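SmhA (Serratia marcescens, PDB 7A27) is a component of the tripartite alpha-pore-forming toxin Smh, which probably perforates target-cell membranes. Local coordinates at residues T131-K136 with D289-T294. Sequence-based numbering, arbitrary orientation.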
ATOM      1  N   THR A 131     -11.003  -3.565   9.881  1.00 70.92           N
ATOM      2  CA  THR A 131     -11.158  -3.187  11.299  1.00 72.95           C
ATOM      3  C   THR A 131      -9.771  -3.134  11.953  1.00 75.49           C
ATOM      4  O   THR A 131      -9.569  -2.226  12.788  1.00 76.28           O
ATOM      5  CB  THR A 131     -12.167  -4.089  12.006  1.00 73.80           C
ATOM      6  OG1 THR A 131     -13.400  -4.005  11.286  1.00 74.23           O
ATOM      7  CG2 THR A 131     -12.384  -3.683  13.444  1.00 76.03           C
ATOM      8  N   GLN A 132      -8.843  -4.033  11.591  1.00 78.07           N
ATOM      9  CA  GLN A 132      -7.461  -4.027  12.145  1.00 80.78           C
ATOM     10  C   GLN A 132      -6.713  -2.785  11.628  1.00 78.92           C
ATOM     11  O   GLN A 132      -6.028  -2.134  12.424  1.00 81.06           O
ATOM     12  CB  GLN A 132      -6.699  -5.311  11.817  1.00 82.79           C
ATOM     13  CG  GLN A 132      -6.931  -6.444  12.798  1.00 87.56           C
ATOM     14  CD  GLN A 132      -6.151  -7.682  12.413  1.00 91.49           C
ATOM     15  OE1 GLN A 132      -5.235  -7.647  11.585  1.00 91.67           O
ATOM     16  NE2 GLN A 132      -6.482  -8.802  13.048  1.00 95.18           N
ATOM     17  N   LEU A 133      -6.825  -2.467  10.340  1.00 76.00           N
ATOM     18  CA  LEU A 133      -6.155  -1.291   9.733  1.00 74.82           C
ATOM     19  C   LEU A 133      -6.661  -0.009  10.405  1.00 75.63           C
ATOM     20  O   LEU A 133      -5.847   0.881  10.688  1.00 75.14           O
ATOM     21  CB  LEU A 133      -6.433  -1.287   8.224  1.00 72.69           C
ATOM     22  CG  LEU A 133      -5.627  -2.291   7.411  1.00 70.94           C
ATOM     23  CD1 LEU A 133      -6.116  -2.348   5.982  1.00 69.41           C
ATOM     24  CD2 LEU A 133      -4.157  -1.914   7.438  1.00 70.87           C
ATOM     25  N   GLN A 134      -7.966   0.067  10.651  1.00 77.30           N
ATOM     26  CA  GLN A 134      -8.647   1.229  11.278  1.00 79.07           C
ATOM     27  C   GLN A 134      -8.094   1.429  12.698  1.00 79.12           C
ATOM     28  O   GLN A 134      -7.828   2.583  13.070  1.00 78.96           O
ATOM     29  CB  GLN A 134     -10.155   0.978  11.265  1.00 80.91           C
ATOM     30  CG  GLN A 134     -10.996   2.223  11.474  1.00 83.24           C
ATOM     31  CD  GLN A 134     -12.463   1.880  11.417  1.00 84.95           C
ATOM     32  OE1 GLN A 134     -13.107   2.027  10.381  1.00 82.13           O
ATOM     33  NE2 GLN A 134     -12.979   1.333  12.510  1.00 88.69           N
ATOM     34  N   ALA A 135      -7.905   0.335  13.444  1.00 78.23           N
ATOM     35  CA  ALA A 135      -7.362   0.328  14.821  1.00 78.38           C
ATOM     36  C   ALA A 135      -5.934   0.893  14.821  1.00 77.12           C
ATOM     37  O   ALA A 135      -5.634   1.759  15.656  1.00 77.98           O
ATOM     38  CB  ALA A 135      -7.394  -1.067  15.380  1.00 78.95           C
ATOM     39  N   LYS A 136      -5.076   0.407  13.929  1.00 75.21           N
ATOM     40  CA  LYS A 136      -3.687   0.892  13.814  1.00 76.33           C
ATOM     41  C   LYS A 136      -3.719   2.377  13.464  1.00 76.41           C
ATOM     42  O   LYS A 136      -3.002   3.149  14.116  1.00 79.95           O
ATOM     43  CB  LYS A 136      -2.897   0.102  12.763  1.00 77.30           C
ATOM     44  CG  LYS A 136      -2.376  -1.255  13.207  1.00 79.55           C
ATOM     45  CD  LYS A 136      -1.402  -1.108  14.386  1.00 82.40           C
ATOM     46  CE  LYS A 136      -0.546  -2.322  14.696  1.00 84.15           C
ATOM     47  NZ  LYS A 136      -1.315  -3.518  15.118  1.00 85.87           N
ATOM     48  N   ASP A 289       1.076   8.460   6.370  1.00 66.43           N
ATOM     49  CA  ASP A 289       0.186   9.012   5.315  1.00 67.25           C
ATOM     50  C   ASP A 289      -0.294   7.857   4.429  1.00 67.64           C
ATOM     51  O   ASP A 289      -1.524   7.764   4.206  1.00 70.63           O
ATOM     52  CB  ASP A 289       0.859  10.091   4.451  1.00 67.79           C
ATOM     53  CG  ASP A 289       1.021  11.463   5.084  1.00 68.61           C
ATOM     54  OD1 ASP A 289       0.360  11.728   6.119  1.00 69.45           O
ATOM     55  OD2 ASP A 289       1.803  12.262   4.518  1.00 67.50           O
ATOM     56  N   THR A 290       0.604   6.987   3.949  1.00 66.11           N
ATOM     57  CA  THR A 290       0.192   5.921   3.001  1.00 66.19           C
ATOM     58  C   THR A 290      -0.509   4.815   3.788  1.00 66.05           C
ATOM     59  O   THR A 290      -1.311   4.092   3.163  1.00 66.84           O
ATOM     60  CB  THR A 290       1.311   5.484   2.048  1.00 66.00           C
ATOM     61  OG1 THR A 290       2.165   4.582   2.733  1.00 68.31           O
ATOM     62  CG2 THR A 290       2.078   6.661   1.491  1.00 66.59           C
ATOM     63  N   TYR A 291      -0.285   4.692   5.100  1.00 64.74           N
ATOM     64  CA  TYR A 291      -1.046   3.714   5.921  1.00 63.46           C
ATOM     65  C   TYR A 291      -2.509   4.150   5.897  1.00 63.02           C
ATOM     66  O   TYR A 291      -3.392   3.323   5.679  1.00 63.83           O
ATOM     67  CB  TYR A 291      -0.546   3.634   7.361  1.00 64.10           C
ATOM     68  CG  TYR A 291      -0.945   2.375   8.085  1.00 64.31           C
ATOM     69  CD1 TYR A 291      -2.218   2.204   8.596  1.00 64.81           C
ATOM     70  CD2 TYR A 291      -0.038   1.342   8.247  1.00 64.99           C
ATOM     71  CE1 TYR A 291      -2.577   1.041   9.268  1.00 65.13           C
ATOM     72  CE2 TYR A 291      -0.385   0.169   8.896  1.00 65.18           C
ATOM     73  CZ  TYR A 291      -1.655   0.021   9.414  1.00 65.08           C
ATOM     74  OH  TYR A 291      -1.952  -1.140  10.060  1.00 67.71           O
ATOM     75  N   VAL A 292      -2.743   5.445   6.080  1.00 62.63           N
ATOM     76  CA  VAL A 292      -4.103   6.050   6.091  1.00 62.03           C
ATOM     77  C   VAL A 292      -4.767   5.793   4.727  1.00 62.21           C
ATOM     78  O   VAL A 292      -5.966   5.430   4.707  1.00 63.85           O
ATOM     79  CB  VAL A 292      -4.048   7.546   6.450  1.00 60.62           C
ATOM     80  CG1 VAL A 292      -5.377   8.220   6.206  1.00 61.95           C
ATOM     81  CG2 VAL A 292      -3.625   7.777   7.883  1.00 61.24           C
ATOM     82  N   LEU A 293      -4.036   5.971   3.627  1.00 61.41           N
ATOM     83  CA  LEU A 293      -4.597   5.760   2.267  1.00 61.45           C
ATOM     84  C   LEU A 293      -4.898   4.271   2.088  1.00 63.12           C
ATOM     85  O   LEU A 293      -5.905   3.954   1.439  1.00 62.04           O
ATOM     86  CB  LEU A 293      -3.648   6.270   1.181  1.00 61.36           C
ATOM     87  CG  LEU A 293      -3.555   7.787   1.038  1.00 62.25           C
ATOM     88  CD1 LEU A 293      -2.719   8.141  -0.188  1.00 62.96           C
ATOM     89  CD2 LEU A 293      -4.919   8.437   0.915  1.00 62.64           C
ATOM     90  N   THR A 294      -4.081   3.390   2.677  1.00 64.91           N
ATOM     91  CA  THR A 294      -4.287   1.922   2.589  1.00 65.16           C
ATOM     92  C   THR A 294      -5.616   1.627   3.285  1.00 67.03           C
ATOM     93  O   THR A 294      -6.476   1.067   2.629  1.00 68.02           O
ATOM     94  CB  THR A 294      -3.063   1.160   3.102  1.00 65.30           C
ATOM     95  OG1 THR A 294      -1.949   1.549   2.294  1.00 67.20           O
ATOM     96  CG2 THR A 294      -3.221  -0.342   3.037  1.00 65.84           C
TER
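Thr290 O is held twice by its own helix, just before Tyr291, whose ring crosses to Leu133 and Lys136. The two donors are Thr294 OG1 at 2.8 Å and Thr294 N at 2.9 Å. They come from opposite faces of the carbonyl plane, and the hydroxyl bond is tilted 29° from it. The hydroxyl of buried Thr294 thus has a partner within its own helix.

Tyr291 does most of the bridging between the helices. CG lies anti to the backbone N (chi1 -160°), and this carries the ring over to helix 104-155. Leu133 and Lys136 meet it on opposite sides of the ring plane. Leu133 CD2 comes within 3.7 Å of Tyr291 CZ, an apolar contact. From the other side, Lys136 CB lies 3.6 Å from Tyr291 CZ and approaches obliquely. The same methylene, Lys136 CG and Leu133 CD2 also lie beside Tyr291 OH. At the ring edge, in plane, Leu133 O lies 3.6 Å from Tyr291 CE1.

The contact joins helix 104-155 to helix 272-299 within the long helical bundle of the soluble form. Such a bundle, with a two-stranded antiparallel sheet, is consistent with the ClyA-like family of alpha-pore-forming toxins. The nearest CA atoms, those of Leu133 and Thr294, are 8.1 Å apart, and the Tyr291 side chain spans the gap to both side chains and to Leu133 O. Bends at chi2 and chi4 turn the rest of the Lys136 chain off from helix 272-299, while CB and CG stay by the tyrosine. Lys136 also touches Gln64 and Val67 of helix 48-96. Tyr291 further packs on Leu140 of helix 104-155 and on Asn28 of helix 14-37.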